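Side-chain contacts in kelch-like protein 7 (Homo sapiens, PDB 3II7), which serves as a substrate-specific adapter of a CUL3-RBX1 E3 ubiquitin ligase complex, this chain being its Kelch-repeat domain: residues V57-G62 with G102-S107; K202-G207 with L266-E271; V218-I223 with E227-S232. One frame throughout, in Å; residues are numbered along the deposited sequence. Where two conformers were deposited one is given.

Contact 1 (V57-G62 with G102-S107)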
loop_
_atom_site.group_PDB
_atom_site.type_symbol
_atom_site.label_atom_id
_atom_site.label_comp_id
_atom_site.label_asym_id
_atom_site.label_seq_id
_atom_site.Cartn_x
_atom_site.Cartn_y
_atom_site.Cartn_z
ATOM N N VAL A 57 9.633 -9.225 9.402
ATOM C CA VAL A 57 8.338 -9.042 10.064
ATOM C C VAL A 57 7.364 -8.234 9.205
ATOM O O VAL A 57 7.711 -7.127 8.717
ATOM C CB VAL A 57 8.513 -8.352 11.436
ATOM C CG1 VAL A 57 7.140 -8.216 12.158
ATOM C CG2 VAL A 57 9.493 -9.140 12.311
ATOM N N VAL A 58 6.138 -8.777 9.048
ATOM C CA VAL A 58 4.995 -8.027 8.491
ATOM C C VAL A 58 4.246 -7.423 9.660
ATOM O O VAL A 58 3.835 -8.149 10.578
ATOM C CB VAL A 58 4.035 -8.901 7.701
ATOM C CG1 VAL A 58 2.833 -8.070 7.218
ATOM C CG2 VAL A 58 4.732 -9.596 6.478
ATOM N N TYR A 59 4.105 -6.093 9.649
ATOM C CA TYR A 59 3.315 -5.373 10.658
ATOM C C TYR A 59 1.972 -5.016 10.064
ATOM O O TYR A 59 1.901 -4.420 8.946
ATOM C CB TYR A 59 4.029 -4.089 11.085
ATOM C CG TYR A 59 5.355 -4.347 11.745
ATOM C CD1 TYR A 59 5.463 -4.420 13.131
ATOM C CD2 TYR A 59 6.489 -4.522 10.996
ATOM C CE1 TYR A 59 6.680 -4.661 13.740
ATOM C CE2 TYR A 59 7.728 -4.740 11.585
ATOM C CZ TYR A 59 7.822 -4.819 12.962
ATOM O OH TYR A 59 9.027 -5.058 13.548
ATOM N N ILE A 60 0.910 -5.384 10.784
ATOM C CA ILE A 60 -0.465 -5.058 10.394
ATOM C C ILE A 60 -0.994 -4.084 11.425
ATOM O O ILE A 60 -0.999 -4.381 12.647
ATOM C CB ILE A 60 -1.333 -6.304 10.333
ATOM C CG1 ILE A 60 -0.852 -7.200 9.191
ATOM C CG2 ILE A 60 -2.854 -5.924 10.102
ATOM C CD1 ILE A 60 -1.529 -8.516 9.093
ATOM N N LEU A 61 -1.378 -2.902 10.962
ATOM C CA LEU A 61 -1.711 -1.810 11.883
ATOM C C LEU A 61 -2.884 -0.962 11.384
ATOM O O LEU A 61 -3.191 -0.937 10.186
ATOM C CB LEU A 61 -0.444 -0.973 12.165
ATOM C CG LEU A 61 0.263 -0.378 10.951
ATOM C CD1 LEU A 61 -0.408 0.913 10.514
ATOM C CD2 LEU A 61 1.730 -0.152 11.272
ATOM N N GLY A 62 -3.555 -0.292 12.331
ATOM C CA GLY A 62 -4.696 0.542 12.011
ATOM C C GLY A 62 -5.931 -0.262 11.659
ATOM O O GLY A 62 -5.997 -1.500 11.879
ATOM N N GLY A 102 14.671 0.901 9.679
ATOM C CA GLY A 102 14.282 0.364 10.998
ATOM C C GLY A 102 13.091 1.026 11.655
ATOM O O GLY A 102 12.670 0.610 12.746
ATOM N N LYS A 103 12.514 2.034 10.997
ATOM C CA LYS A 103 11.305 2.663 11.480
ATOM C C LYS A 103 10.101 2.340 10.574
ATOM O O LYS A 103 10.226 2.297 9.338
ATOM C CB LYS A 103 11.474 4.169 11.571
ATOM C CG LYS A 103 12.378 4.612 12.730
ATOM C CD LYS A 103 13.818 4.724 12.329
ATOM C CE LYS A 103 14.619 5.517 13.366
ATOM N NZ LYS A 103 16.027 5.684 12.935
ATOM N N ILE A 104 8.958 2.111 11.201
ATOM C CA ILE A 104 7.691 1.938 10.496
ATOM C C ILE A 104 6.920 3.241 10.563
ATOM O O ILE A 104 6.534 3.671 11.647
ATOM C CB ILE A 104 6.819 0.841 11.156
ATOM C CG1 ILE A 104 7.587 -0.484 11.299
ATOM C CG2 ILE A 104 5.542 0.667 10.389
ATOM C CD1 ILE A 104 8.222 -0.977 10.091
ATOM N N TYR A 105 6.662 3.841 9.410
ATOM C CA TYR A 105 5.928 5.089 9.320
ATOM C C TYR A 105 4.470 4.849 8.963
ATOM O O TYR A 105 4.145 3.953 8.173
ATOM C CB TYR A 105 6.566 6.028 8.285
ATOM C CG TYR A 105 7.971 6.464 8.628
ATOM C CD1 TYR A 105 8.209 7.666 9.270
ATOM C CD2 TYR A 105 9.067 5.674 8.284
ATOM C CE1 TYR A 105 9.486 8.074 9.587
ATOM C CE2 TYR A 105 10.377 6.087 8.601
ATOM C CZ TYR A 105 10.558 7.293 9.254
ATOM O OH TYR A 105 11.832 7.710 9.567
ATOM N N THR A 106 3.608 5.631 9.602
ATOM C CA THR A 106 2.156 5.598 9.347
ATOM C C THR A 106 1.679 6.992 9.095
ATOM O O THR A 106 2.044 7.911 9.825
ATOM C CB THR A 106 1.380 4.931 10.522
ATOM O OG1 THR A 106 1.488 5.709 11.703
ATOM C CG2 THR A 106 1.932 3.511 10.801
ATOM N N SER A 107 0.862 7.173 8.052
ATOM C CA SER A 107 0.387 8.508 7.656
ATOM C C SER A 107 -1.068 8.562 7.328
ATOM O O SER A 107 -1.639 7.651 6.738
ATOM C CB SER A 107 1.153 9.021 6.414
ATOM O OG SER A 107 0.864 8.197 5.281
#
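Ile104 reaches over one face of the Tyr59 ring with its ethyl branch, meeting the ring near its rim and not over its centre. The closest atoms of these two residues are Ile104 CD1 and Tyr59 CD2, 4.0 Å apart, while Ile104 CG1 stands 4.2 Å above the Tyr59 ring plane. On the opposite face Val57 CG1, from the same strand as the tyrosine, lies 3.5 Å above the Tyr59 plane, also toward the rim, so the aromatic group is held between two aliphatic branches. The other branch of Ile104 serves a second partner: CG2, placed opposite the backbone N across the CA-CB bond, is 4.0 Å from Leu61 CD2. Leu61 continues the packing towards Thr106, and both of its methyls converge on a single carbon. Leu61 CD1 comes to 3.5 Å and Leu61 CD2 to 3.7 Å from Thr106 CG2. Because chi1 of Thr106 is 65°, its methyl faces this apolar layer while OG1 turns to other partners, the carbonyl oxygen of Glu121 and the guanidinium of Arg92. The two strands belong to adjacent blades of a kelch beta-propeller, each being second in the strand order of its own four-stranded antiparallel sheet, in Kelch 2 and Kelch 3; strand 57-61 leads into the double glycine of its repeat. Their axes run 10.3 Å apart at 26°, too widely spaced for backbone pairing, and the gap is bridged by side chains alone. Tyr59 faces Ile104 and Leu61 faces Thr106 in the CA register. Strand 50-54 packs beside the same layer, with Val52 touching both Tyr59 and Ile104.

Contact 2 (K202-G207 with L266-E271)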
loop_
_atom_site.group_PDB
_atom_site.type_symbol
_atom_site.label_atom_id
_atom_site.label_comp_id
_atom_site.label_asym_id
_atom_site.label_seq_id
_atom_site.Cartn_x
_atom_site.Cartn_y
_atom_site.Cartn_z
ATOM N N LYS A 202 11.882 5.158 -10.391
ATOM C CA LYS A 202 10.553 5.644 -10.731
ATOM C C LYS A 202 9.539 5.106 -9.742
ATOM O O LYS A 202 9.673 3.994 -9.258
ATOM C CB LYS A 202 10.158 5.188 -12.137
ATOM C CG LYS A 202 10.936 5.822 -13.257
ATOM C CD LYS A 202 10.700 5.077 -14.583
ATOM C CE LYS A 202 11.814 5.363 -15.580
ATOM N NZ LYS A 202 11.539 4.797 -16.940
ATOM N N ILE A 203 8.511 5.914 -9.466
ATOM C CA ILE A 203 7.414 5.483 -8.612
ATOM C C ILE A 203 6.130 5.417 -9.449
ATOM O O ILE A 203 5.616 6.459 -9.924
ATOM C CB ILE A 203 7.211 6.430 -7.415
ATOM C CG1 ILE A 203 8.476 6.455 -6.523
ATOM C CG2 ILE A 203 5.994 6.009 -6.617
ATOM C CD1 ILE A 203 8.426 7.515 -5.369
ATOM N N PHE A 204 5.597 4.199 -9.630
ATOM C CA PHE A 204 4.427 3.974 -10.445
ATOM C C PHE A 204 3.166 4.066 -9.598
ATOM O O PHE A 204 3.065 3.401 -8.564
ATOM C CB PHE A 204 4.508 2.588 -11.138
ATOM C CG PHE A 204 5.534 2.514 -12.225
ATOM C CD1 PHE A 204 5.172 2.714 -13.554
ATOM C CD2 PHE A 204 6.868 2.228 -11.932
ATOM C CE1 PHE A 204 6.088 2.634 -14.538
ATOM C CE2 PHE A 204 7.796 2.177 -12.926
ATOM C CZ PHE A 204 7.395 2.363 -14.242
ATOM N N ALA A 205 2.224 4.898 -10.041
ATOM C CA ALA A 205 0.912 4.961 -9.498
ATOM C C ALA A 205 -0.002 4.203 -10.452
ATOM O O ALA A 205 -0.121 4.571 -11.635
ATOM C CB ALA A 205 0.463 6.413 -9.339
ATOM N N VAL A 206 -0.690 3.181 -9.923
ATOM C CA VAL A 206 -1.375 2.196 -10.744
ATOM C C VAL A 206 -2.860 2.217 -10.433
ATOM O O VAL A 206 -3.284 1.885 -9.330
ATOM C CB VAL A 206 -0.811 0.763 -10.503
ATOM C CG1 VAL A 206 -1.506 -0.256 -11.419
ATOM C CG2 VAL A 206 0.724 0.732 -10.659
ATOM N N GLY A 207 -3.640 2.662 -11.400
ATOM C CA GLY A 207 -5.076 2.589 -11.281
ATOM C C GLY A 207 -5.629 3.373 -10.123
ATOM O O GLY A 207 -5.218 4.519 -9.874
ATOM N N LEU A 266 -2.614 -9.412 -13.229
ATOM C CA LEU A 266 -2.031 -8.584 -14.264
ATOM C C LEU A 266 -0.530 -8.413 -13.975
ATOM O O LEU A 266 -0.110 -8.314 -12.815
ATOM C CB LEU A 266 -2.666 -7.181 -14.273
ATOM C CG LEU A 266 -4.186 -7.090 -14.342
ATOM C CD1 LEU A 266 -4.642 -5.648 -14.342
ATOM C CD2 LEU A 266 -4.778 -7.859 -15.570
ATOM N N GLU A 267 0.273 -8.384 -15.029
ATOM C CA GLU A 267 1.719 -8.237 -14.886
ATOM C C GLU A 267 2.183 -7.137 -15.815
ATOM O O GLU A 267 1.827 -7.123 -16.988
ATOM C CB GLU A 267 2.422 -9.530 -15.237
ATOM C CG GLU A 267 1.962 -10.712 -14.451
ATOM C CD GLU A 267 2.625 -11.990 -14.907
ATOM O OE1 GLU A 267 3.854 -12.113 -14.752
ATOM O OE2 GLU A 267 1.917 -12.883 -15.370
ATOM N N TYR A 268 2.972 -6.211 -15.274
ATOM C CA TYR A 268 3.518 -5.079 -16.047
ATOM C C TYR A 268 5.035 -5.160 -16.093
ATOM O O TYR A 268 5.686 -5.169 -15.036
ATOM C CB TYR A 268 3.096 -3.757 -15.428
ATOM C CG TYR A 268 3.605 -2.513 -16.164
ATOM C CD1 TYR A 268 3.236 -2.250 -17.470
ATOM C CD2 TYR A 268 4.474 -1.615 -15.537
ATOM C CE1 TYR A 268 3.704 -1.125 -18.131
ATOM C CE2 TYR A 268 4.927 -0.501 -16.160
ATOM C CZ TYR A 268 4.555 -0.249 -17.478
ATOM O OH TYR A 268 5.077 0.863 -18.098
ATOM N N ASN A 269 5.588 -5.202 -17.301
ATOM C CA ASN A 269 7.028 -5.186 -17.470
ATOM C C ASN A 269 7.480 -3.729 -17.621
ATOM O O ASN A 269 7.243 -3.105 -18.655
ATOM C CB ASN A 269 7.419 -6.013 -18.690
ATOM C CG ASN A 269 8.906 -6.130 -18.851
ATOM O OD1 ASN A 269 9.643 -5.224 -18.481
ATOM N ND2 ASN A 269 9.356 -7.207 -19.484
ATOM N N THR A 270 8.103 -3.186 -16.576
ATOM C CA THR A 270 8.472 -1.767 -16.540
ATOM C C THR A 270 9.510 -1.417 -17.616
ATOM O O THR A 270 9.602 -0.275 -18.028
ATOM C CB THR A 270 9.007 -1.343 -15.166
ATOM O OG1 THR A 270 10.155 -2.122 -14.826
ATOM C CG2 THR A 270 7.933 -1.472 -14.070
ATOM N N GLU A 271 10.291 -2.406 -18.058
ATOM C CA GLU A 271 11.350 -2.160 -19.044
ATOM C C GLU A 271 10.859 -2.084 -20.461
ATOM O O GLU A 271 11.480 -1.416 -21.282
ATOM C CB GLU A 271 12.426 -3.246 -18.933
ATOM C CG GLU A 271 13.136 -3.234 -17.603
ATOM C CD GLU A 271 14.150 -2.093 -17.530
ATOM O OE1 GLU A 271 15.107 -2.125 -18.330
ATOM O OE2 GLU A 271 13.995 -1.168 -16.696
#
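The interface between neighbouring propeller blades, those of Kelch 5 and Kelch 6, joins strand 202-206 to the end of strand 264-269 and the loop that follows it. The edge of Tyr268 is turned toward the face of Phe204 in an offset edge-to-face pair, with centroids 5.8 Å apart and planes at 67°. Its nearest atoms are Tyr268 CE2 and Phe204 CE1, at 3.7 Å. A chi1 of -180° swings the Tyr268 ring away from its own backbone N and out toward Phe204, and its hydroxyl is hydrogen-bonded to Asp273. Thr270 meets another part of the same phenyl ring, its CG2 lying 3.8 Å from Phe204 CE2, while Thr270 OG1 is hydrogen-bonded to the carbonyl oxygen of Ser248. An Asx turn shapes the backbone here: Asn269 OD1 accepts from Glu271 N at 2.9 Å. The Phe204 ring also meets that of Tyr220 in its own sheet. A serine in place of Phe204 would probably open a gap between the blades, leaving the Tyr268 edge and the Thr270 methyl without their shared apolar partner. Such apolar packing of one blade on the next, without backbone pairing between them, is typical of the beta-propeller fold.

Contact 3 (V218-I223 with E227-S232)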
loop_
_atom_site.group_PDB
_atom_site.type_symbol
_atom_site.label_atom_id
_atom_site.label_comp_id
_atom_site.label_asym_id
_atom_site.label_seq_id
_atom_site.Cartn_x
_atom_site.Cartn_y
_atom_site.Cartn_z
ATOM N N VAL A 218 -2.134 4.441 -15.756
ATOM C CA VAL A 218 -0.931 4.203 -14.998
ATOM C C VAL A 218 0.051 5.301 -15.309
ATOM O O VAL A 218 0.231 5.676 -16.461
ATOM C CB VAL A 218 -0.304 2.821 -15.354
ATOM C CG1 VAL A 218 1.020 2.561 -14.551
ATOM C CG2 VAL A 218 -1.332 1.683 -15.118
ATOM N N GLU A 219 0.692 5.823 -14.289
ATOM C CA GLU A 219 1.688 6.860 -14.492
ATOM C C GLU A 219 2.849 6.635 -13.561
ATOM O O GLU A 219 2.728 5.912 -12.563
ATOM C CB GLU A 219 1.083 8.255 -14.280
ATOM C CG GLU A 219 0.485 8.517 -12.871
ATOM C CD GLU A 219 -0.156 9.874 -12.788
ATOM O OE1 GLU A 219 0.588 10.880 -12.861
ATOM O OE2 GLU A 219 -1.412 9.964 -12.691
ATOM N N TYR A 220 3.982 7.260 -13.848
ATOM C CA TYR A 220 5.110 7.181 -12.917
ATOM C C TYR A 220 5.702 8.545 -12.626
ATOM O O TYR A 220 5.611 9.476 -13.439
ATOM C CB TYR A 220 6.217 6.244 -13.397
ATOM C CG TYR A 220 7.010 6.749 -14.560
ATOM C CD1 TYR A 220 8.123 7.539 -14.374
ATOM C CD2 TYR A 220 6.658 6.419 -15.842
ATOM C CE1 TYR A 220 8.854 8.005 -15.445
ATOM C CE2 TYR A 220 7.379 6.888 -16.923
ATOM C CZ TYR A 220 8.478 7.663 -16.715
ATOM O OH TYR A 220 9.204 8.105 -17.795
ATOM N N TYR A 221 6.305 8.626 -11.449
ATOM C CA TYR A 221 7.017 9.803 -10.999
ATOM C C TYR A 221 8.487 9.613 -11.276
ATOM O O TYR A 221 9.106 8.676 -10.763
ATOM C CB TYR A 221 6.810 10.008 -9.510
ATOM C CG TYR A 221 7.505 11.252 -8.977
ATOM C CD1 TYR A 221 7.133 12.514 -9.418
ATOM C CD2 TYR A 221 8.541 11.141 -8.046
ATOM C CE1 TYR A 221 7.760 13.637 -8.958
ATOM C CE2 TYR A 221 9.188 12.272 -7.555
ATOM C CZ TYR A 221 8.817 13.510 -8.022
ATOM O OH TYR A 221 9.454 14.621 -7.533
ATOM N N ASP A 222 9.034 10.503 -12.097
ATOM C CA ASP A 222 10.461 10.545 -12.381
ATOM C C ASP A 222 11.119 11.323 -11.266
ATOM O O ASP A 222 10.979 12.556 -11.161
ATOM C CB ASP A 222 10.694 11.206 -13.741
ATOM C CG ASP A 222 12.118 11.044 -14.221
ATOM O OD1 ASP A 222 13.038 11.352 -13.454
ATOM O OD2 ASP A 222 12.301 10.587 -15.372
ATOM N N ILE A 223 11.788 10.610 -10.379
ATOM C CA ILE A 223 12.393 11.236 -9.204
ATOM C C ILE A 223 13.404 12.304 -9.580
ATOM O O ILE A 223 13.436 13.363 -8.985
ATOM C CB ILE A 223 13.004 10.136 -8.292
ATOM C CG1 ILE A 223 11.903 9.257 -7.721
ATOM C CG2 ILE A 223 13.854 10.739 -7.131
ATOM C CD1 ILE A 223 12.418 7.985 -6.970
ATOM N N GLU A 227 8.722 15.033 -12.362
ATOM C CA GLU A 227 7.619 15.048 -13.332
ATOM C C GLU A 227 6.943 13.715 -13.293
ATOM O O GLU A 227 7.589 12.694 -13.049
ATOM C CB GLU A 227 8.086 15.217 -14.786
ATOM C CG GLU A 227 9.041 16.347 -15.081
ATOM C CD GLU A 227 9.522 16.349 -16.560
ATOM O OE1 GLU A 227 9.144 15.428 -17.340
ATOM O OE2 GLU A 227 10.290 17.274 -16.927
ATOM N N TRP A 228 5.643 13.723 -13.557
ATOM C CA TRP A 228 4.885 12.504 -13.752
ATOM C C TRP A 228 4.598 12.317 -15.231
ATOM O O TRP A 228 4.309 13.289 -15.970
ATOM C CB TRP A 228 3.550 12.563 -12.998
ATOM C CG TRP A 228 3.634 12.507 -11.471
ATOM C CD1 TRP A 228 3.822 13.563 -10.626
ATOM C CD2 TRP A 228 3.465 11.366 -10.643
ATOM N NE1 TRP A 228 3.794 13.135 -9.342
ATOM C CE2 TRP A 228 3.599 11.782 -9.327
ATOM C CE3 TRP A 228 3.244 9.997 -10.897
ATOM C CZ2 TRP A 228 3.486 10.901 -8.255
ATOM C CZ3 TRP A 228 3.138 9.136 -9.831
ATOM C CH2 TRP A 228 3.265 9.569 -8.548
ATOM N N LYS A 229 4.626 11.046 -15.665
ATOM C CA LYS A 229 4.446 10.671 -17.055
ATOM C C LYS A 229 3.541 9.448 -17.136
ATOM O O LYS A 229 3.742 8.474 -16.377
ATOM C CB LYS A 229 5.818 10.345 -17.671
ATOM C CG LYS A 229 6.734 11.555 -17.830
ATOM C CD LYS A 229 7.931 11.243 -18.756
ATOM C CE LYS A 229 9.168 12.040 -18.364
ATOM N NZ LYS A 229 9.768 11.543 -17.073
ATOM N N MET A 230 2.562 9.492 -18.051
ATOM C CA MET A 230 1.706 8.323 -18.343
ATOM C C MET A 230 2.485 7.217 -19.059
ATOM O O MET A 230 3.334 7.474 -19.910
ATOM C CB MET A 230 0.525 8.691 -19.250
ATOM C CG MET A 230 -0.406 9.783 -18.770
ATOM S SD MET A 230 -1.149 9.477 -17.162
ATOM C CE MET A 230 -1.792 7.887 -17.251
ATOM N N VAL A 231 2.163 5.980 -18.709
ATOM C CA VAL A 231 2.629 4.808 -19.430
ATOM C C VAL A 231 1.411 4.031 -19.923
ATOM O O VAL A 231 0.300 4.576 -19.960
ATOM C CB VAL A 231 3.620 3.956 -18.576
ATOM C CG1 VAL A 231 4.875 4.767 -18.285
ATOM C CG2 VAL A 231 2.975 3.467 -17.307
ATOM N N SER A 232 1.612 2.795 -20.381
ATOM C CA SER A 232 0.508 2.016 -20.933
ATOM C C SER A 232 -0.485 1.666 -19.845
ATOM O O SER A 232 -0.092 1.372 -18.700
ATOM C CB SER A 232 1.013 0.713 -21.574
ATOM O OG SER A 232 1.686 0.971 -22.813
HETATM O O HOH W 1 -2.038 4.564 -18.689
#
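Trp228 receives Tyr221 CB squarely on one face of its indole: the atom is 3.5 Å from the centroid of the Trp228 six-membered ring and 4° off its normal, a CH-pi contact. The phenol of Tyr221 then leans over the pyrrole half, the planes at 46°, with Tyr221 CD1 3.4 Å from Trp228 NE1. That N-H is given to the carbonyl oxygen of Cys185. From the side of the indole away from Tyr221 the Glu219 carboxylate approaches obliquely, its plane nearly perpendicular to the ring, OE1 lying 3.4 Å from Trp228 CE3; OE2 forms a salt bridge with Arg191 and a hydrogen bond with Glu189 N, OE1 one with Ile188 N, probably stabilising the buried carboxylate.

On the other sheet face, Lys229 CB sits over the Tyr220 ring, 4.2 Å from its centroid, and Val231 CG1 meets the edge of that ring 3.4 Å from Tyr220 CD2. The lysine chain bends at chi3 and chi4 past the phenol, which carries NZ to Asp222 OD2 at 3.2 Å, a salt bridge whose hydrogen bond is weak; Glu227 is a more distant third member. Val218 CG1 and Val231 CG2 are packed tightly, at 3.5 Å.

These groups project from the antiparallel hairpin 218-222/227-230 in Kelch 5, and Tyr221 and Trp228 occupy the characteristic tyrosine and tryptophan positions of the kelch motif. Tyr220 and Lys229 form a hydrogen-bonded pair, with bonds in both directions. Near the open end, Val231 N donates to Val218 O in a nearly straight bond (173°), and a water links Val218 N to Val231 O. Buried polar groups on the Trp228 side thus have specific partners, whereas the charges on the Tyr220 side, partly exposed, probably add a weaker electrostatic hold to the backbone pairing.

In the fold
Contacts 1 and 2 are both buried packing between adjacent blades and rely on apolar and aromatic side chains; they lie on opposite sides of the chain's centre, with their own centres about 24 Å apart. Contact 3, only partly buried, works within one blade; its centre lies about 18 Å from that of the chain, against about 11 and 14 Å for the centres of contacts 1 and 2, and it adds backbone pairing, a salt bridge and water. Contacts 2 and 3 share a sheet, since strand 202-206 borders strand 218-222: Ile203 O and Tyr221 N are 2.7 Å apart, probably hydrogen-bonded. Their side chains also meet where the blades join, with Tyr268 OH packing against Val231 CG2.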